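Local coordinates for ABC transporter (Caldanaerobius, PDB 4G68), which probably serves as the extracellular solute-binding component of an ABC transporter, capturing xylan-derived sugars for uptake by this thermophilic bacterium, at residues 311-317 / 385-391. Residues are numbered along the deposited sequence.
Sequences DPTEYIG and AKGSVPA
A short parallel beta ladder joins 311-317, which leads into strand 317-325, to 385-391, which carries the two-residue strand 388-389, in a protein of the periplasmic-binding-protein class. Tyr315 pairs with Ser388 (CA-CA 4.8 Å) and Ile316 with Val389 (CA-CA 5.2 Å). The hydrogen bonds run in the alternating parallel pattern: Tyr315 N to Gly387 O, 3.2 Å; Val389 N to Tyr315 O, 3.2 Å; Gly317 N to Val389 O, 2.9 Å. Tyr315, in the p rotamer, folds its ring back over the partner strand, so that Ser388 CB sits 3.6 Å from the ring centroid and 8° off its normal, a CH-pi contact, while Ala385 CB meets the ring edge 3.4 Å from Tyr315 CE1. Ile316 and Val389 point to the opposite face; there Ile316 CD1 lies 3.9 Å from Val389 CG1, Ile316 CG2 lies 4.1 Å from Ala391 CB, and helices 201-215 and 217-224 cover the group. Gly317 has phi/psi 152/-145, where a CB would jam against the preceding carbonyl oxygen. Ala391 is the N-cap position of the helix that follows. Ahead of the ladder, Asp311 to Glu314 form a type I turn overlaid by an Asx turn, Asp311 OD1 accepting from Thr313 N at 2.7 Å. The long side chain of Lys386 extends along this turn, and its NZ makes a salt bridge with Asp311 OD2 at 3.6 Å. Thr313, also p, links turn and partner: its OG1 donates to Asp311 OD1 (2.6 Å) and accepts from Lys386 N at 2.8 Å.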
loop_
_atom_site.group_PDB
_atom_site.type_symbol
_atom_site.label_atom_id
_atom_site.label_comp_id
_atom_site.label_asym_id
_atom_site.label_seq_id
_atom_site.Cartn_x
_atom_site.Cartn_y
_atom_site.Cartn_z
ATOM N N ASP C 311 13.549 0.934 15.290
ATOM C CA ASP C 311 13.820 2.362 15.229
ATOM C C ASP C 311 12.474 3.070 14.937
ATOM O O ASP C 311 11.744 2.577 14.107
ATOM C CB ASP C 311 14.784 2.641 14.087
ATOM C CG ASP C 311 15.068 4.133 13.903
ATOM O OD1 ASP C 311 14.147 4.921 13.592
ATOM O OD2 ASP C 311 16.246 4.530 14.036
ATOM N N PRO C 312 12.170 4.230 15.597
ATOM C CA PRO C 312 10.843 4.859 15.434
ATOM C C PRO C 312 10.521 5.409 14.042
ATOM O O PRO C 312 9.379 5.875 13.802
ATOM C CB PRO C 312 10.880 6.031 16.440
ATOM C CG PRO C 312 11.779 5.515 17.498
ATOM C CD PRO C 312 12.900 4.826 16.734
ATOM N N THR C 313 11.522 5.398 13.154
ATOM C CA THR C 313 11.360 5.966 11.797
ATOM C C THR C 313 11.130 4.884 10.700
ATOM O O THR C 313 10.871 5.210 9.532
ATOM C CB THR C 313 12.599 6.754 11.357
ATOM O OG1 THR C 313 13.659 5.816 11.151
ATOM C CG2 THR C 313 13.033 7.845 12.419
ATOM N N GLU C 314 11.277 3.618 11.061
ATOM C CA GLU C 314 11.008 2.532 10.102
ATOM C C GLU C 314 9.541 2.560 9.714
ATOM O O GLU C 314 8.664 2.815 10.548
ATOM C CB GLU C 314 11.364 1.141 10.676
ATOM C CG GLU C 314 12.737 0.998 11.352
ATOM C CD GLU C 314 12.964 -0.371 12.001
ATOM O OE1 GLU C 314 11.991 -1.066 12.309
ATOM O OE2 GLU C 314 14.136 -0.810 12.167
ATOM N N TYR C 315 9.271 2.243 8.447
ATOM C CA TYR C 315 7.902 2.223 7.960
ATOM C C TYR C 315 7.578 0.997 7.131
ATOM O O TYR C 315 8.487 0.338 6.604
ATOM C CB TYR C 315 7.581 3.529 7.235
ATOM C CG TYR C 315 8.315 3.776 5.947
ATOM C CD1 TYR C 315 9.551 4.433 5.922
ATOM C CD2 TYR C 315 7.723 3.409 4.730
ATOM C CE1 TYR C 315 10.216 4.698 4.714
ATOM C CE2 TYR C 315 8.380 3.628 3.513
ATOM C CZ TYR C 315 9.620 4.268 3.497
ATOM O OH TYR C 315 10.212 4.519 2.284
ATOM N N ILE C 316 6.297 0.632 7.122
ATOM C CA ILE C 316 5.815 -0.379 6.204
ATOM C C ILE C 316 5.572 0.354 4.878
ATOM O O ILE C 316 4.865 1.379 4.819
ATOM C CB ILE C 316 4.508 -1.033 6.740
ATOM C CG1 ILE C 316 4.758 -1.757 8.075
ATOM C CG2 ILE C 316 3.806 -1.905 5.672
ATOM C CD1 ILE C 316 5.426 -3.113 7.923
ATOM N N GLY C 317 6.145 -0.157 3.800
ATOM C CA GLY C 317 5.864 0.387 2.456
ATOM C C GLY C 317 7.148 0.115 1.597
ATOM O O GLY C 317 7.840 -0.905 1.777
ATOM N N ALA C 385 13.922 8.333 6.953
ATOM C CA ALA C 385 13.509 7.060 7.531
ATOM C C ALA C 385 14.692 6.099 7.589
ATOM O O ALA C 385 15.520 6.055 6.673
ATOM C CB ALA C 385 12.357 6.439 6.724
ATOM N N LYS C 386 14.757 5.321 8.661
ATOM C CA LYS C 386 15.894 4.395 8.870
ATOM C C LYS C 386 15.910 3.162 7.920
ATOM O O LYS C 386 16.858 3.012 7.122
ATOM C CB LYS C 386 16.006 4.022 10.337
ATOM C CG LYS C 386 17.403 3.550 10.682
ATOM C CD LYS C 386 17.315 2.316 11.566
ATOM C CE LYS C 386 18.668 2.022 12.197
ATOM N NZ LYS C 386 18.380 1.692 13.601
ATOM N N GLY C 387 14.894 2.299 8.002
ATOM C CA GLY C 387 14.580 1.340 6.956
ATOM C C GLY C 387 13.077 1.137 6.710
ATOM O O GLY C 387 12.230 1.862 7.229
ATOM N N SER C 388 12.733 0.128 5.907
ATOM C CA SER C 388 11.350 -0.066 5.573
ATOM C C SER C 388 11.259 -1.435 4.965
ATOM O O SER C 388 12.273 -1.978 4.535
ATOM C CB SER C 388 10.868 0.995 4.563
ATOM O OG SER C 388 11.395 0.725 3.249
ATOM N N VAL C 389 10.042 -1.966 4.938
ATOM C CA VAL C 389 9.764 -3.308 4.412
ATOM C C VAL C 389 8.325 -3.321 3.899
ATOM O O VAL C 389 7.450 -2.697 4.508
ATOM C CB VAL C 389 9.989 -4.384 5.510
ATOM C CG1 VAL C 389 8.897 -4.327 6.596
ATOM C CG2 VAL C 389 10.158 -5.775 4.876
ATOM N N PRO C 390 8.065 -3.965 2.739
ATOM C CA PRO C 390 6.658 -3.929 2.225
ATOM C C PRO C 390 5.671 -4.672 3.115
ATOM O O PRO C 390 6.074 -5.510 3.940
ATOM C CB PRO C 390 6.763 -4.628 0.847
ATOM C CG PRO C 390 8.227 -4.477 0.440
ATOM C CD PRO C 390 8.992 -4.576 1.753
ATOM N N ALA C 391 4.398 -4.390 2.939
ATOM C CA ALA C 391 3.321 -5.111 3.654
ATOM C C ALA C 391 3.466 -6.591 3.378
ATOM O O ALA C 391 3.887 -7.016 2.254
ATOM C CB ALA C 391 1.996 -4.643 3.139
#